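Local coordinates for uric acid degradation bifunctional protein PucL (Bacillus subtilis, PDB 6A4M) that probably oxidises uric acid with molecular oxygen as a urate oxidase and, as a bifunctional enzyme, also decarboxylates a later intermediate of urate breakdown, at residues Phe87-Tyr90 against Val91-Phe95. Sequence-based numbering, arbitrary orientation.
Sequences FLHY and VAHRF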
ATOM      1  N   PHE A  87      -8.382 -11.061  -1.167  1.00 30.02           N
ATOM      2  CA  PHE A  87      -9.478 -10.866  -2.125  1.00 30.38           C
ATOM      3  C   PHE A  87      -9.038 -11.100  -3.572  1.00 29.77           C
ATOM      4  O   PHE A  87      -9.745 -11.745  -4.339  1.00 29.69           O
ATOM      5  CB  PHE A  87     -10.086  -9.461  -1.985  1.00 30.68           C
ATOM      6  CG  PHE A  87     -11.092  -9.127  -3.055  1.00 30.98           C
ATOM      7  CD1 PHE A  87     -12.205  -9.938  -3.254  1.00 31.30           C
ATOM      8  CD2 PHE A  87     -10.926  -8.007  -3.869  1.00 31.22           C
ATOM      9  CE1 PHE A  87     -13.136  -9.639  -4.241  1.00 31.29           C
ATOM     10  CE2 PHE A  87     -11.854  -7.701  -4.857  1.00 31.26           C
ATOM     11  CZ  PHE A  87     -12.962  -8.519  -5.043  1.00 31.42           C
ATOM     12  N   LEU A  88      -7.875 -10.573  -3.938  1.00 30.01           N
ATOM     13  CA  LEU A  88      -7.332 -10.771  -5.286  1.00 30.35           C
ATOM     14  C   LEU A  88      -6.989 -12.242  -5.539  1.00 30.22           C
ATOM     15  O   LEU A  88      -7.273 -12.762  -6.613  1.00 29.87           O
ATOM     16  CB  LEU A  88      -6.097  -9.885  -5.520  1.00 30.13           C
ATOM     17  CG  LEU A  88      -6.293  -8.364  -5.469  1.00 29.99           C
ATOM     18  CD1 LEU A  88      -4.984  -7.666  -5.809  1.00 30.53           C
ATOM     19  CD2 LEU A  88      -7.409  -7.891  -6.387  1.00 29.73           C
ATOM     20  N   HIS A  89      -6.384 -12.893  -4.543  1.00 30.49           N
ATOM     21  CA  HIS A  89      -6.085 -14.334  -4.585  1.00 30.78           C
ATOM     22  C   HIS A  89      -7.349 -15.179  -4.770  1.00 30.41           C
ATOM     23  O   HIS A  89      -7.368 -16.102  -5.586  1.00 30.11           O
ATOM     24  CB  HIS A  89      -5.337 -14.743  -3.310  1.00 31.36           C
ATOM     25  CG  HIS A  89      -4.990 -16.198  -3.240  1.00 31.57           C
ATOM     26  ND1 HIS A  89      -5.628 -17.071  -2.386  1.00 32.21           N
ATOM     27  CD2 HIS A  89      -4.063 -16.929  -3.900  1.00 32.31           C
ATOM     28  CE1 HIS A  89      -5.110 -18.278  -2.526  1.00 32.26           C
ATOM     29  NE2 HIS A  89      -4.157 -18.218  -3.438  1.00 32.34           N
ATOM     30  N   TYR A  90      -8.391 -14.845  -4.009  1.00 29.99           N
ATOM     31  CA  TYR A  90      -9.717 -15.456  -4.152  1.00 30.00           C
ATOM     32  C   TYR A  90     -10.214 -15.316  -5.591  1.00 30.50           C
ATOM     33  O   TYR A  90     -10.425 -16.317  -6.275  1.00 31.00           O
ATOM     34  CB  TYR A  90     -10.688 -14.799  -3.157  1.00 29.60           C
ATOM     35  CG  TYR A  90     -12.133 -15.266  -3.180  1.00 29.03           C
ATOM     36  CD1 TYR A  90     -12.465 -16.618  -3.311  1.00 28.82           C
ATOM     37  CD2 TYR A  90     -13.174 -14.350  -3.014  1.00 28.59           C
ATOM     38  CE1 TYR A  90     -13.794 -17.037  -3.301  1.00 28.69           C
ATOM     39  CE2 TYR A  90     -14.500 -14.761  -3.004  1.00 28.71           C
ATOM     40  CZ  TYR A  90     -14.809 -16.102  -3.144  1.00 28.79           C
ATOM     41  OH  TYR A  90     -16.131 -16.492  -3.140  1.00 28.67           O
ATOM     42  N   VAL A  91     -10.328 -14.071  -6.053  1.00 30.55           N
ATOM     43  CA  VAL A  91     -10.833 -13.759  -7.399  1.00 30.65           C
ATOM     44  C   VAL A  91      -9.982 -14.422  -8.498  1.00 31.18           C
ATOM     45  O   VAL A  91     -10.533 -14.961  -9.462  1.00 31.37           O
ATOM     46  CB  VAL A  91     -10.950 -12.221  -7.621  1.00 30.23           C
ATOM     47  CG1 VAL A  91     -11.271 -11.872  -9.072  1.00 30.06           C
ATOM     48  CG2 VAL A  91     -12.019 -11.631  -6.711  1.00 30.08           C
ATOM     49  N   ALA A  92      -8.658 -14.397  -8.340  1.00 31.64           N
ATOM     50  CA  ALA A  92      -7.739 -15.004  -9.315  1.00 32.51           C
ATOM     51  C   ALA A  92      -8.000 -16.498  -9.473  1.00 33.29           C
ATOM     52  O   ALA A  92      -8.192 -16.982 -10.590  1.00 33.17           O
ATOM     53  CB  ALA A  92      -6.290 -14.773  -8.910  1.00 32.09           C
ATOM     54  N   HIS A  93      -8.004 -17.211  -8.346  1.00 34.41           N
ATOM     55  CA  HIS A  93      -8.293 -18.654  -8.315  1.00 34.86           C
ATOM     56  C   HIS A  93      -9.658 -18.996  -8.918  1.00 34.91           C
ATOM     57  O   HIS A  93      -9.760 -19.897  -9.755  1.00 35.18           O
ATOM     58  CB  HIS A  93      -8.206 -19.206  -6.882  1.00 35.18           C
ATOM     59  CG  HIS A  93      -6.837 -19.671  -6.497  1.00 36.23           C
ATOM     60  ND1 HIS A  93      -6.521 -21.003  -6.346  1.00 36.82           N
ATOM     61  CD2 HIS A  93      -5.697 -18.984  -6.247  1.00 37.39           C
ATOM     62  CE1 HIS A  93      -5.248 -21.116  -6.013  1.00 37.31           C
ATOM     63  NE2 HIS A  93      -4.724 -19.906  -5.947  1.00 37.04           N
ATOM     64  N   ARG A  94     -10.690 -18.264  -8.499  1.00 34.62           N
ATOM     65  CA  ARG A  94     -12.056 -18.514  -8.966  1.00 34.80           C
ATOM     66  C   ARG A  94     -12.261 -18.202 -10.451  1.00 34.81           C
ATOM     67  O   ARG A  94     -13.066 -18.869 -11.102  1.00 34.96           O
ATOM     68  CB  ARG A  94     -13.087 -17.755  -8.109  1.00 34.87           C
ATOM     69  CG  ARG A  94     -13.116 -18.120  -6.620  1.00 35.19           C
ATOM     70  CD  ARG A  94     -13.029 -19.616  -6.345  1.00 34.89           C
ATOM     71  NE  ARG A  94     -14.075 -20.344  -7.064  1.00 35.17           N
ATOM     72  CZ  ARG A  94     -14.031 -21.630  -7.422  1.00 34.93           C
ATOM     73  NH1 ARG A  94     -12.984 -22.404  -7.134  1.00 34.92           N
ATOM     74  NH2 ARG A  94     -15.066 -22.154  -8.075  1.00 35.44           N
ATOM     75  N   PHE A  95     -11.546 -17.204 -10.978  1.00 34.91           N
ATOM     76  CA  PHE A  95     -11.550 -16.921 -12.428  1.00 35.10           C
ATOM     77  C   PHE A  95     -10.957 -18.086 -13.227  1.00 35.60           C
ATOM     78  O   PHE A  95     -11.547 -18.536 -14.205  1.00 34.99           O
ATOM     79  CB  PHE A  95     -10.772 -15.633 -12.767  1.00 34.45           C
ATOM     80  CG  PHE A  95     -11.634 -14.410 -12.940  1.00 33.93           C
ATOM     81  CD1 PHE A  95     -12.633 -14.377 -13.912  1.00 33.51           C
ATOM     82  CD2 PHE A  95     -11.418 -13.269 -12.169  1.00 33.74           C
ATOM     83  CE1 PHE A  95     -13.418 -13.247 -14.087  1.00 33.35           C
ATOM     84  CE2 PHE A  95     -12.200 -12.133 -12.342  1.00 33.65           C
ATOM     85  CZ  PHE A  95     -13.201 -12.123 -13.302  1.00 33.48           C
TER
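Val91 N donates to Phe87 O in an almost straight bond of 2.9 Å, and Val91 CG2 sits against the Phe87 ring, 3.4 Å from CE1. With CG of Phe87 anti to the backbone N (chi1 172°), that ring swings forward along the helix to meet the methyl. Ala92 N is bonded to Leu88 O at 2.8 Å, and Ala92 CB lies close to the same carbonyl; the side chains of both residues pack on Leu144. These are i to i+4 steps of helix 84-98, which in the T-fold of urate oxidase lies beside helix 64-78 and over the curved antiparallel sheet, here on strands 36-45, 104-121 and 139-148. His93 N bonds to His89 O, while His93 CD2 lies over one face of the His89 imidazole, the two planes inclined at 58°. The ring of Tyr211 also stacks with His89, and replacing His89 by an alanine removes the imidazole, which would probably cost Tyr211 this stack and leave the His93 ring freer to turn. Arg94 N donates to Tyr90 O at 3.0 Å, and Arg94 CG touches the Tyr90 ring, 3.6 Å from CE1. Tyr90 OH bonds to Ser78 OG, whereas the bent Arg94 chain carries NH1 into a salt bridge with Asp97.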